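Local coordinates for CdnC (Chryseobacterium gregarium DSM 19109, PDB 7MGV), which installs single and bicyclic omega-ester (macrolactone) macrocycles in a ribosomally made precursor peptide, as an ATP-grasp ligase, at residues T76-P80 / E81-S85; K111-G114 / A115-E119; F125-L128 / E129-A133; T168-P171 / E172-K175. All blocks are in the same frame, centred on the assembly; numbering follows the deposited sequence.

Interaction 1: residues T76-P80 / E81-S85; sequences TLETP and EKKNS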
ATOM      1  N   THR A  76      10.880 -17.472  13.020  1.00 44.49           N
ATOM      2  CA  THR A  76      10.806 -18.874  12.639  1.00 55.29           C
ATOM      3  C   THR A  76       9.499 -19.174  11.919  1.00 53.19           C
ATOM      4  O   THR A  76       8.441 -18.631  12.260  1.00 51.50           O
ATOM      5  CB  THR A  76      10.958 -19.810  13.856  1.00 55.86           C
ATOM      6  OG1 THR A  76       9.689 -19.969  14.502  1.00 65.74           O
ATOM      7  CG2 THR A  76      11.975 -19.257  14.850  1.00 59.04           C
ATOM      8  N   LEU A  77       9.596 -20.060  10.927  1.00 49.55           N
ATOM      9  CA  LEU A  77       8.503 -20.451  10.048  1.00 58.85           C
ATOM     10  C   LEU A  77       8.388 -21.970  10.063  1.00 61.81           C
ATOM     11  O   LEU A  77       9.370 -22.677   9.804  1.00 60.29           O
ATOM     12  CB  LEU A  77       8.744 -19.945   8.629  1.00 49.36           C
ATOM     13  CG  LEU A  77       8.024 -20.624   7.464  1.00 50.32           C
ATOM     14  CD1 LEU A  77       6.507 -20.399   7.487  1.00 57.32           C
ATOM     15  CD2 LEU A  77       8.628 -20.168   6.148  1.00 57.64           C
ATOM     16  N   GLU A  78       7.192 -22.473  10.361  1.00 63.02           N
ATOM     17  CA  GLU A  78       6.924 -23.904  10.454  1.00 67.80           C
ATOM     18  C   GLU A  78       5.941 -24.293   9.360  1.00 68.77           C
ATOM     19  O   GLU A  78       4.799 -23.813   9.342  1.00 69.46           O
ATOM     20  CB  GLU A  78       6.396 -24.274  11.842  1.00 69.83           C
ATOM     21  CG  GLU A  78       7.271 -23.747  12.976  1.00 70.13           C
ATOM     22  CD  GLU A  78       7.326 -24.692  14.158  1.00 67.81           C
ATOM     23  OE1 GLU A  78       8.137 -24.451  15.078  1.00 78.36           O
ATOM     24  OE2 GLU A  78       6.557 -25.675  14.166  1.00 69.54           O
ATOM     25  N   THR A  79       6.406 -25.146   8.453  1.00 72.31           N
ATOM     26  CA  THR A  79       5.754 -25.637   7.253  1.00 77.42           C
ATOM     27  C   THR A  79       5.442 -27.120   7.402  1.00 86.84           C
ATOM     28  O   THR A  79       6.094 -27.823   8.187  1.00 77.08           O
ATOM     29  CB  THR A  79       6.683 -25.409   6.045  1.00 82.64           C
ATOM     30  OG1 THR A  79       7.086 -24.034   5.997  1.00 84.80           O
ATOM     31  CG2 THR A  79       6.027 -25.769   4.720  1.00 77.89           C
ATOM     32  N   PRO A  80       4.436 -27.640   6.692  1.00 89.18           N
ATOM     33  CA  PRO A  80       4.284 -29.100   6.596  1.00 87.35           C
ATOM     34  C   PRO A  80       5.524 -29.807   6.078  1.00 86.17           C
ATOM     35  O   PRO A  80       5.709 -30.995   6.371  1.00 85.14           O
ATOM     36  CB  PRO A  80       3.102 -29.268   5.634  1.00 76.89           C
ATOM     37  CG  PRO A  80       2.277 -28.051   5.861  1.00 76.24           C
ATOM     38  CD  PRO A  80       3.225 -26.931   6.226  1.00 83.44           C
ATOM     39  N   GLU A  81       6.377 -29.118   5.320  1.00 86.80           N
ATOM     40  CA  GLU A  81       7.584 -29.713   4.761  1.00 85.66           C
ATOM     41  C   GLU A  81       8.804 -29.512   5.656  1.00 83.93           C
ATOM     42  O   GLU A  81       9.486 -30.482   6.005  1.00 82.86           O
ATOM     43  CB  GLU A  81       7.859 -29.131   3.369  1.00 90.48           C
ATOM     44  CG  GLU A  81       6.891 -29.597   2.297  1.00 91.66           C
ATOM     45  CD  GLU A  81       6.463 -28.480   1.366  1.00101.17           C
ATOM     46  OE1 GLU A  81       5.912 -28.779   0.286  1.00 89.02           O
ATOM     47  OE2 GLU A  81       6.685 -27.301   1.714  1.00108.02           O
ATOM     48  N   LYS A  82       9.095 -28.266   6.029  1.00 91.41           N
ATOM     49  CA  LYS A  82      10.317 -27.942   6.751  1.00 84.23           C
ATOM     50  C   LYS A  82      10.001 -27.012   7.912  1.00 80.21           C
ATOM     51  O   LYS A  82       8.911 -26.442   8.007  1.00 75.12           O
ATOM     52  CB  LYS A  82      11.357 -27.288   5.829  1.00 81.98           C
ATOM     53  CG  LYS A  82      11.175 -27.596   4.347  1.00 75.49           C
ATOM     54  CD  LYS A  82      12.176 -26.844   3.483  1.00 71.84           C
ATOM     55  CE  LYS A  82      11.813 -25.372   3.353  1.00 75.95           C
ATOM     56  NZ  LYS A  82      10.825 -25.133   2.260  1.00 62.46           N
ATOM     57  N   LYS A  83      10.974 -26.872   8.809  1.00 71.86           N
ATOM     58  CA  LYS A  83      10.959 -25.859   9.857  1.00 66.97           C
ATOM     59  C   LYS A  83      12.233 -25.038   9.723  1.00 71.60           C
ATOM     60  O   LYS A  83      13.335 -25.595   9.763  1.00 70.08           O
ATOM     61  CB  LYS A  83      10.859 -26.489  11.246  1.00 57.22           C
ATOM     62  CG  LYS A  83      10.557 -25.492  12.353  1.00 63.09           C
ATOM     63  CD  LYS A  83      11.512 -25.655  13.525  1.00 59.45           C
ATOM     64  CE  LYS A  83      12.910 -25.167  13.178  1.00 65.74           C
ATOM     65  NZ  LYS A  83      12.929 -23.717  12.839  1.00 63.31           N
ATOM     66  N   ASN A  84      12.084 -23.724   9.565  1.00 67.86           N
ATOM     67  CA  ASN A  84      13.205 -22.851   9.252  1.00 64.20           C
ATOM     68  C   ASN A  84      13.193 -21.634  10.168  1.00 63.01           C
ATOM     69  O   ASN A  84      12.183 -21.311  10.797  1.00 62.45           O
ATOM     70  CB  ASN A  84      13.162 -22.398   7.787  1.00 56.51           C
ATOM     71  CG  ASN A  84      13.052 -23.560   6.819  1.00 61.64           C
ATOM     72  OD1 ASN A  84      11.952 -23.973   6.450  1.00 65.09           O
ATOM     73  ND2 ASN A  84      14.195 -24.090   6.399  1.00 64.80           N
ATOM     74  N   SER A  85      14.342 -20.966  10.241  1.00 60.40           N
ATOM     75  CA  SER A  85      14.469 -19.667  10.885  1.00 59.15           C
ATOM     76  C   SER A  85      14.796 -18.629   9.819  1.00 60.42           C
ATOM     77  O   SER A  85      15.635 -18.869   8.947  1.00 60.58           O
ATOM     78  CB  SER A  85      15.549 -19.690  11.973  1.00 58.82           C
ATOM     79  OG  SER A  85      16.763 -19.136  11.504  1.00 71.48           O
TER

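Interaction 2: residues K111-G114 / A115-E119; sequences KFYG and AAMGE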
ATOM      1  N   LYS A 111     -19.088 -12.905  12.166  1.00 54.03           N
ATOM      2  CA  LYS A 111     -18.835 -11.604  12.775  1.00 58.08           C
ATOM      3  C   LYS A 111     -17.348 -11.314  12.947  1.00 54.45           C
ATOM      4  O   LYS A 111     -16.969 -10.143  13.058  1.00 61.79           O
ATOM      5  CB  LYS A 111     -19.548 -11.509  14.125  1.00 60.07           C
ATOM      6  CG  LYS A 111     -18.986 -12.437  15.184  1.00 63.97           C
ATOM      7  CD  LYS A 111     -19.419 -12.032  16.583  1.00 60.46           C
ATOM      8  CE  LYS A 111     -20.787 -12.595  16.920  1.00 58.27           C
ATOM      9  NZ  LYS A 111     -21.012 -12.640  18.391  1.00 54.47           N
ATOM     10  N   PHE A 112     -16.496 -12.341  12.961  1.00 51.95           N
ATOM     11  CA  PHE A 112     -15.065 -12.155  13.174  1.00 55.47           C
ATOM     12  C   PHE A 112     -14.244 -12.201  11.892  1.00 49.63           C
ATOM     13  O   PHE A 112     -13.040 -11.933  11.945  1.00 48.65           O
ATOM     14  CB  PHE A 112     -14.525 -13.227  14.130  1.00 50.28           C
ATOM     15  CG  PHE A 112     -15.127 -13.183  15.502  1.00 57.56           C
ATOM     16  CD1 PHE A 112     -14.750 -12.208  16.410  1.00 59.43           C
ATOM     17  CD2 PHE A 112     -16.055 -14.132  15.891  1.00 62.76           C
ATOM     18  CE1 PHE A 112     -15.299 -12.172  17.676  1.00 64.62           C
ATOM     19  CE2 PHE A 112     -16.610 -14.101  17.155  1.00 64.32           C
ATOM     20  CZ  PHE A 112     -16.230 -13.121  18.049  1.00 62.16           C
ATOM     21  N   TYR A 113     -14.859 -12.528  10.755  1.00 47.31           N
ATOM     22  CA  TYR A 113     -14.089 -12.894   9.568  1.00 47.64           C
ATOM     23  C   TYR A 113     -13.328 -11.701   8.997  1.00 38.42           C
ATOM     24  O   TYR A 113     -12.132 -11.806   8.698  1.00 46.12           O
ATOM     25  CB  TYR A 113     -15.018 -13.498   8.516  1.00 39.88           C
ATOM     26  CG  TYR A 113     -14.312 -13.937   7.257  1.00 39.46           C
ATOM     27  CD1 TYR A 113     -13.266 -14.847   7.303  1.00 36.06           C
ATOM     28  CD2 TYR A 113     -14.695 -13.443   6.020  1.00 47.84           C
ATOM     29  CE1 TYR A 113     -12.620 -15.250   6.151  1.00 43.91           C
ATOM     30  CE2 TYR A 113     -14.058 -13.840   4.862  1.00 48.26           C
ATOM     31  CZ  TYR A 113     -13.021 -14.743   4.932  1.00 48.04           C
ATOM     32  OH  TYR A 113     -12.382 -15.142   3.783  1.00 53.15           O
ATOM     33  N   GLY A 114     -14.007 -10.567   8.823  1.00 37.46           N
ATOM     34  CA  GLY A 114     -13.344  -9.406   8.248  1.00 44.21           C
ATOM     35  C   GLY A 114     -12.187  -8.917   9.098  1.00 41.39           C
ATOM     36  O   GLY A 114     -11.088  -8.668   8.595  1.00 44.70           O
ATOM     37  N   ALA A 115     -12.418  -8.787  10.406  1.00 39.80           N
ATOM     38  CA  ALA A 115     -11.362  -8.333  11.307  1.00 43.18           C
ATOM     39  C   ALA A 115     -10.209  -9.326  11.356  1.00 41.76           C
ATOM     40  O   ALA A 115      -9.038  -8.926  11.384  1.00 46.56           O
ATOM     41  CB  ALA A 115     -11.931  -8.105  12.706  1.00 41.26           C
ATOM     42  N   ALA A 116     -10.515 -10.627  11.364  1.00 41.71           N
ATOM     43  CA  ALA A 116      -9.456 -11.624  11.434  1.00 47.76           C
ATOM     44  C   ALA A 116      -8.611 -11.619  10.169  1.00 41.02           C
ATOM     45  O   ALA A 116      -7.381 -11.705  10.242  1.00 44.64           O
ATOM     46  CB  ALA A 116     -10.054 -13.009  11.677  1.00 48.18           C
ATOM     47  N   MET A 117      -9.247 -11.522   9.000  1.00 45.16           N
ATOM     48  CA  MET A 117      -8.481 -11.452   7.761  1.00 36.87           C
ATOM     49  C   MET A 117      -7.667 -10.167   7.694  1.00 45.24           C
ATOM     50  O   MET A 117      -6.533 -10.171   7.200  1.00 41.07           O
ATOM     51  CB  MET A 117      -9.411 -11.572   6.556  1.00 36.90           C
ATOM     52  CG  MET A 117     -10.064 -12.939   6.420  1.00 34.88           C
ATOM     53  SD  MET A 117      -8.878 -14.271   6.137  1.00 35.47           S
ATOM     54  CE  MET A 117      -8.894 -14.390   4.351  1.00 27.88           C
ATOM     55  N   GLY A 118      -8.219  -9.061   8.198  1.00 39.31           N
ATOM     56  CA  GLY A 118      -7.443  -7.834   8.270  1.00 39.67           C
ATOM     57  C   GLY A 118      -6.196  -7.991   9.116  1.00 37.39           C
ATOM     58  O   GLY A 118      -5.099  -7.595   8.711  1.00 40.70           O
ATOM     59  N   GLU A 119      -6.344  -8.589  10.300  1.00 34.83           N
ATOM     60  CA  GLU A 119      -5.191  -8.785  11.174  1.00 40.37           C
ATOM     61  C   GLU A 119      -4.181  -9.747  10.557  1.00 44.28           C
ATOM     62  O   GLU A 119      -2.969  -9.527  10.654  1.00 41.23           O
ATOM     63  CB  GLU A 119      -5.641  -9.288  12.545  1.00 41.27           C
ATOM     64  CG  GLU A 119      -4.495  -9.536  13.515  1.00 49.59           C
ATOM     65  CD  GLU A 119      -3.944  -8.254  14.117  1.00 54.99           C
ATOM     66  OE1 GLU A 119      -4.558  -7.184  13.917  1.00 52.46           O
ATOM     67  OE2 GLU A 119      -2.896  -8.319  14.795  1.00 48.55           O
TER
HETATM   68  O   HOH W   1     -14.834  -9.199  11.348  1.00 50.66           O

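Interaction 3: residues F125-L128 / E129-A133; sequences FGFL and ESIDA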
ATOM      1  N   PHE A 125       1.969  -8.956   5.911  1.00 40.37           N
ATOM      2  CA  PHE A 125       2.562  -7.857   5.157  1.00 39.66           C
ATOM      3  C   PHE A 125       3.547  -7.066   6.010  1.00 36.02           C
ATOM      4  O   PHE A 125       4.544  -6.558   5.491  1.00 39.71           O
ATOM      5  CB  PHE A 125       1.469  -6.933   4.617  1.00 36.17           C
ATOM      6  CG  PHE A 125       0.723  -7.491   3.433  1.00 38.17           C
ATOM      7  CD1 PHE A 125       0.975  -8.773   2.970  1.00 35.09           C
ATOM      8  CD2 PHE A 125      -0.234  -6.728   2.784  1.00 43.00           C
ATOM      9  CE1 PHE A 125       0.285  -9.282   1.884  1.00 32.89           C
ATOM     10  CE2 PHE A 125      -0.927  -7.231   1.697  1.00 40.32           C
ATOM     11  CZ  PHE A 125      -0.667  -8.510   1.248  1.00 43.33           C
ATOM     12  N   GLY A 126       3.301  -6.968   7.318  1.00 29.35           N
ATOM     13  CA  GLY A 126       4.230  -6.266   8.181  1.00 39.02           C
ATOM     14  C   GLY A 126       5.536  -7.014   8.345  1.00 44.62           C
ATOM     15  O   GLY A 126       6.611  -6.407   8.356  1.00 40.58           O
ATOM     16  N   PHE A 127       5.463  -8.341   8.486  1.00 34.32           N
ATOM     17  CA  PHE A 127       6.686  -9.136   8.461  1.00 38.81           C
ATOM     18  C   PHE A 127       7.442  -8.917   7.156  1.00 36.64           C
ATOM     19  O   PHE A 127       8.653  -8.673   7.161  1.00 38.07           O
ATOM     20  CB  PHE A 127       6.376 -10.619   8.647  1.00 40.54           C
ATOM     21  CG  PHE A 127       7.507 -11.519   8.234  1.00 43.12           C
ATOM     22  CD1 PHE A 127       8.734 -11.449   8.877  1.00 45.23           C
ATOM     23  CD2 PHE A 127       7.356 -12.414   7.188  1.00 47.85           C
ATOM     24  CE1 PHE A 127       9.782 -12.264   8.494  1.00 33.85           C
ATOM     25  CE2 PHE A 127       8.403 -13.233   6.801  1.00 52.07           C
ATOM     26  CZ  PHE A 127       9.617 -13.157   7.456  1.00 40.26           C
ATOM     27  N   LEU A 128       6.735  -8.995   6.025  1.00 38.10           N
ATOM     28  CA  LEU A 128       7.396  -8.849   4.729  1.00 32.66           C
ATOM     29  C   LEU A 128       8.035  -7.471   4.578  1.00 31.93           C
ATOM     30  O   LEU A 128       9.095  -7.336   3.955  1.00 37.01           O
ATOM     31  CB  LEU A 128       6.402  -9.114   3.599  1.00 41.07           C
ATOM     32  CG  LEU A 128       5.924 -10.565   3.499  1.00 44.66           C
ATOM     33  CD1 LEU A 128       4.890 -10.729   2.397  1.00 35.35           C
ATOM     34  CD2 LEU A 128       7.103 -11.499   3.273  1.00 42.85           C
ATOM     35  N   GLU A 129       7.406  -6.435   5.140  1.00 35.79           N
ATOM     36  CA  GLU A 129       8.016  -5.108   5.138  1.00 37.63           C
ATOM     37  C   GLU A 129       9.250  -5.066   6.033  1.00 43.51           C
ATOM     38  O   GLU A 129      10.265  -4.458   5.673  1.00 39.74           O
ATOM     39  CB  GLU A 129       7.002  -4.059   5.595  1.00 38.48           C
ATOM     40  CG  GLU A 129       6.029  -3.613   4.525  1.00 50.89           C
ATOM     41  CD  GLU A 129       6.675  -2.719   3.488  1.00 42.19           C
ATOM     42  OE1 GLU A 129       7.635  -1.997   3.831  1.00 44.89           O
ATOM     43  OE2 GLU A 129       6.220  -2.741   2.326  1.00 41.90           O
ATOM     44  N   SER A 130       9.177  -5.708   7.203  1.00 40.20           N
ATOM     45  CA  SER A 130      10.236  -5.606   8.202  1.00 44.94           C
ATOM     46  C   SER A 130      11.551  -6.226   7.746  1.00 40.27           C
ATOM     47  O   SER A 130      12.598  -5.899   8.312  1.00 50.82           O
ATOM     48  CB  SER A 130       9.785  -6.263   9.506  1.00 45.72           C
ATOM     49  OG  SER A 130       9.690  -7.669   9.357  1.00 43.89           O
ATOM     50  N   ILE A 131      11.521  -7.117   6.755  1.00 42.38           N
ATOM     51  CA  ILE A 131      12.744  -7.754   6.281  1.00 39.98           C
ATOM     52  C   ILE A 131      13.700  -6.682   5.777  1.00 42.33           C
ATOM     53  O   ILE A 131      13.378  -5.929   4.849  1.00 43.24           O
ATOM     54  CB  ILE A 131      12.430  -8.784   5.191  1.00 35.87           C
ATOM     55  CG1 ILE A 131      11.602  -9.936   5.767  1.00 38.12           C
ATOM     56  CG2 ILE A 131      13.712  -9.307   4.564  1.00 42.15           C
ATOM     57  CD1 ILE A 131      11.178 -10.958   4.731  1.00 37.23           C
ATOM     58  N   ASP A 132      14.881  -6.601   6.391  1.00 48.33           N
ATOM     59  CA  ASP A 132      15.882  -5.621   5.995  1.00 47.18           C
ATOM     60  C   ASP A 132      16.914  -6.179   5.023  1.00 43.08           C
ATOM     61  O   ASP A 132      17.707  -5.406   4.476  1.00 50.18           O
ATOM     62  CB  ASP A 132      16.594  -5.046   7.228  1.00 47.13           C
ATOM     63  CG  ASP A 132      17.277  -6.109   8.066  1.00 55.05           C
ATOM     64  OD1 ASP A 132      17.124  -7.311   7.762  1.00 56.11           O
ATOM     65  OD2 ASP A 132      17.971  -5.735   9.035  1.00 54.51           O
ATOM     66  N   ALA A 133      16.925  -7.490   4.798  1.00 41.10           N
ATOM     67  CA  ALA A 133      17.733  -8.046   3.727  1.00 46.97           C
ATOM     68  C   ALA A 133      17.183  -7.599   2.377  1.00 47.39           C
ATOM     69  O   ALA A 133      16.050  -7.119   2.269  1.00 41.30           O
ATOM     70  CB  ALA A 133      17.766  -9.572   3.814  1.00 43.34           C
TER

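Interaction 4: residues T168-P171 / E172-K175; sequences TNNP and EEAK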
ATOM      1  N   THR A 168     -10.911  10.050 -15.477  1.00 28.92           N
ATOM      2  CA  THR A 168     -11.927  11.005 -15.054  1.00 28.18           C
ATOM      3  C   THR A 168     -13.211  10.312 -14.624  1.00 34.02           C
ATOM      4  O   THR A 168     -13.483   9.162 -14.983  1.00 36.61           O
ATOM      5  CB  THR A 168     -12.229  12.018 -16.165  1.00 37.65           C
ATOM      6  OG1 THR A 168     -13.030  13.080 -15.635  1.00 37.95           O
ATOM      7  CG2 THR A 168     -12.973  11.352 -17.318  1.00 34.29           C
ATOM      8  N   ASN A 169     -13.986  11.048 -13.824  1.00 30.48           N
ATOM      9  CA  ASN A 169     -15.386  10.753 -13.550  1.00 30.87           C
ATOM     10  C   ASN A 169     -16.288  11.873 -14.051  1.00 37.94           C
ATOM     11  O   ASN A 169     -17.462  11.931 -13.670  1.00 32.88           O
ATOM     12  CB  ASN A 169     -15.606  10.533 -12.049  1.00 31.22           C
ATOM     13  CG  ASN A 169     -15.536  11.825 -11.257  1.00 33.26           C
ATOM     14  OD1 ASN A 169     -14.630  12.632 -11.446  1.00 34.05           O
ATOM     15  ND2 ASN A 169     -16.504  12.031 -10.368  1.00 30.71           N
ATOM     16  N   ASN A 170     -15.762  12.764 -14.896  1.00 34.53           N
ATOM     17  CA  ASN A 170     -16.491  13.918 -15.395  1.00 36.98           C
ATOM     18  C   ASN A 170     -17.016  13.607 -16.788  1.00 38.55           C
ATOM     19  O   ASN A 170     -16.215  13.508 -17.729  1.00 38.15           O
ATOM     20  CB  ASN A 170     -15.578  15.145 -15.426  1.00 39.53           C
ATOM     21  CG  ASN A 170     -16.328  16.440 -15.698  1.00 41.70           C
ATOM     22  OD1 ASN A 170     -17.362  16.453 -16.366  1.00 40.03           O
ATOM     23  ND2 ASN A 170     -15.797  17.542 -15.182  1.00 35.44           N
ATOM     24  N   PRO A 171     -18.330  13.445 -16.974  1.00 44.06           N
ATOM     25  CA  PRO A 171     -18.841  13.116 -18.317  1.00 41.82           C
ATOM     26  C   PRO A 171     -18.475  14.138 -19.379  1.00 40.03           C
ATOM     27  O   PRO A 171     -18.132  13.758 -20.505  1.00 45.36           O
ATOM     28  CB  PRO A 171     -20.361  13.038 -18.102  1.00 40.44           C
ATOM     29  CG  PRO A 171     -20.533  12.771 -16.642  1.00 46.10           C
ATOM     30  CD  PRO A 171     -19.399  13.478 -15.960  1.00 45.28           C
ATOM     31  N   GLU A 172     -18.529  15.431 -19.051  1.00 35.27           N
ATOM     32  CA  GLU A 172     -18.220  16.456 -20.045  1.00 46.62           C
ATOM     33  C   GLU A 172     -16.742  16.441 -20.417  1.00 48.05           C
ATOM     34  O   GLU A 172     -16.391  16.603 -21.593  1.00 55.05           O
ATOM     35  CB  GLU A 172     -18.631  17.831 -19.522  1.00 53.00           C
ATOM     36  CG  GLU A 172     -18.414  18.958 -20.516  1.00 69.24           C
ATOM     37  CD  GLU A 172     -18.401  20.321 -19.855  1.00 78.39           C
ATOM     38  OE1 GLU A 172     -19.384  20.656 -19.161  1.00 79.91           O
ATOM     39  OE2 GLU A 172     -17.407  21.056 -20.029  1.00 78.10           O
ATOM     40  N   GLU A 173     -15.862  16.248 -19.434  1.00 48.62           N
ATOM     41  CA  GLU A 173     -14.432  16.168 -19.720  1.00 47.23           C
ATOM     42  C   GLU A 173     -14.127  14.982 -20.626  1.00 48.90           C
ATOM     43  O   GLU A 173     -13.378  15.103 -21.604  1.00 43.40           O
ATOM     44  CB  GLU A 173     -13.645  16.066 -18.413  1.00 45.99           C
ATOM     45  CG  GLU A 173     -12.174  16.410 -18.541  1.00 51.66           C
ATOM     46  CD  GLU A 173     -11.932  17.905 -18.581  1.00 54.10           C
ATOM     47  OE1 GLU A 173     -12.486  18.620 -17.722  1.00 58.71           O
ATOM     48  OE2 GLU A 173     -11.187  18.363 -19.472  1.00 63.36           O
ATOM     49  N   ALA A 174     -14.706  13.820 -20.310  1.00 43.14           N
ATOM     50  CA  ALA A 174     -14.499  12.639 -21.140  1.00 47.06           C
ATOM     51  C   ALA A 174     -15.038  12.853 -22.547  1.00 48.07           C
ATOM     52  O   ALA A 174     -14.397  12.460 -23.527  1.00 42.78           O
ATOM     53  CB  ALA A 174     -15.154  11.420 -20.495  1.00 36.73           C
ATOM     54  N   LYS A 175     -16.215  13.471 -22.670  1.00 47.12           N
ATOM     55  CA  LYS A 175     -16.784  13.698 -23.995  1.00 42.92           C
ATOM     56  C   LYS A 175     -15.914  14.644 -24.812  1.00 43.08           C
ATOM     57  O   LYS A 175     -15.692  14.416 -26.007  1.00 43.80           O
ATOM     58  CB  LYS A 175     -18.206  14.245 -23.878  1.00 47.79           C
ATOM     59  CG  LYS A 175     -18.946  14.286 -25.204  1.00 51.44           C
ATOM     60  CD  LYS A 175     -20.400  14.682 -25.027  1.00 48.31           C
ATOM     61  CE  LYS A 175     -21.147  14.604 -26.350  1.00 58.17           C
ATOM     62  NZ  LYS A 175     -22.492  15.234 -26.269  1.00 60.90           N
TER

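Interaction 1: residues T76-P80 / E81-S85
Glu78 and Lys83 face each other as a non-hydrogen-bonded pair, their side chains side by side and pointing the same way. They touch through their aliphatic parts: Glu78 CG meets Lys83 CG at 3.8 Å. The charges do not close on each other, because the lysine chain, bent at chi2 and at each torsion after it, carries NZ 5.3 Å from Glu78 OE1. Lys83 NZ makes a weak bond to the carbonyl oxygen of its own neighbour Asn84 instead. Thr76 pairs with Ser85 on this same face, and here the second subunit comes up, its Asn170 packing on Glu78 and its Glu173 on Thr76.

The other face holds Leu77 and Asn84, both leaning on Ile51 of strand 48-54. Between them the backbones are tied twice: Leu77 N to Asn84 O at 2.9 Å and, almost straight at 176°, Asn84 N to Leu77 O, also 2.9 Å.

Nearer the turn, Thr79 and Glu81 cross at a slant. With CG2 anti to the backbone N, the Thr79 methyl comes to 3.4 Å from Glu81 OE2. Thr79 N donates to Lys82 O at 2.9 Å and closes the hairpin's two-residue loop, Pro80-Glu81. Alternating faces, paired bonds and a tight reversal are those of an antiparallel beta hairpin, here strands 72-78 and 83-85 of a three-stranded sheet in the pre-ATP-grasp region.

Interaction 2: residues K111-G114 / A115-E119
Met117 N gives to Tyr113 O at 2.9 Å with 167° at the hydrogen, Ala116 N gives to Phe112 O, and Gly118 N to Gly114 O at the same length as the first. One step earlier the bonding goes through solvent. A water stands between Lys111 O and Ala115 N: it donates to Lys111 O at 2.9 Å and accepts from Ala115 N at 2.6 Å, so both backbone groups are satisfied through one molecule. This is the first part of helix 110-130, hydrated at its opening turn and regular alpha helix beyond it.

On one flank Tyr113 and Met117 make a Met-aromatic contact. With the tyrosine CG anti to the backbone N (chi1 -179°), the ring projects from the helix and leans toward the next turn, where Met117 CG sits over its face, 3.9 Å from the centroid. The sulfur is more oblique, SD being 4.8 Å from that centroid, while Met117 CE lies 3.6 Å from Tyr113 OH. With an alanine in place of Tyr113 the ring is gone, and the Met117 chain would probably be freer to turn.

The charged ends find partners across the dimer: Lys111 NZ forms a salt bridge with Glu196 of the second subunit, and the Glu119 carboxylate accepts from Gln189 N and Thr190 OG1 of that subunit. Phe112 packs against the bound peptide.

Interaction 3: residues F125-L128 / E129-A133
Glu129 donates its backbone N-H to Phe125 O at 2.9 Å, a normal turn of helix, and its CG rests 3.4 Å from the same Phe125 O. The carboxylate leads away from that turn to helix 139-145, and there OE2 accepts from Ser140 N.

Ser130 follows with two bonds back along the chain. Its N gives to Gly126 O, and its hydroxyl OG gives to Phe127 O at 2.6 Å. The second comes from chi1 at 69°, which folds OG back over the preceding turn; it approaches well off the carbonyl direction, the C=O...OG angle being 118°. Lys153 of the second subunit also bonds to this hydroxyl. The helix then ends. Helix 110-130 is the crossover between the parallel strands 91-94 and 134-136, a beta-alpha-beta unit, and the contact forms its last turn.

Ile131 is the first residue to leave helical geometry, and its N keeps a weak bond of 3.3 Å to Phe127 O, so that carbonyl is held by both OG and N. Its side chain slants across the Phe127 ring: CG1 lies over one face, and CD1 is 3.8 Å from the ring's CZ. A serine in place of Phe127 would probably open a gap beside Ile131 and take away one of the side chains packed on Leu25 of strand 22-28. Beyond it, Asp132 OD2 makes a salt bridge with Lys157 of the second subunit.

Interaction 4: residues T168-P171 / E172-K175
An asparagine N-cap starts helix 171-181, with Asn170 in the capping position and Pro171 as the first residue of the helix. Asn170 OD1 accepts from two backbone N-H groups of the opening turn, Glu172 N at 3.1 Å and Glu173 N at 3.4 Å. Both bonds are weak, the first because it is strongly bent (128° at the hydrogen), the second because it is long. The Asn170 side chain, its CG anti to the backbone N (chi1 -170°), crosses that of Glu173 at a slant; CB meets CB at 3.7 Å, and the amide and carboxylate planes stand 85° apart. Asn170 O also begins the regular bonding, taking Ala174 N at 3.0 Å, and Pro171 O takes Lys175 N in the same way. Just upstream, Thr168 OG1 accepts from Asn170 N at 2.8 Å, an ST turn that fixes the backbone leading into the cap. The Thr168 methyl CG2 lies 3.9 Å from Ala174 CB.

Thr168 and Ala174 both pack on Phe226 of strand 224-228, which seats the helix start on the antiparallel sheet edged by strand 165-168. At that edge Thr168 continues the sheet by pairing antiparallel with a strand of the second subunit.

Along the chain the four come in numerical order without overlapping. Interactions 1 to 3 lie in the MvdD-like pre-ATP-grasp region: the hairpin of interaction 1 has its centre about 17 Å from that of interaction 3, and interactions 2 and 3 sit on helix 110-130, their centres about 22 Å apart. Interaction 4 belongs to another part of the chain, about 53 Å from interaction 1 between centres, on the opposite side of the chain's centre. The dimer brings these two contacts together: interaction 1 of one subunit packs on interaction 4 of the other, though they are far apart within a chain. All four contacts touch the second subunit.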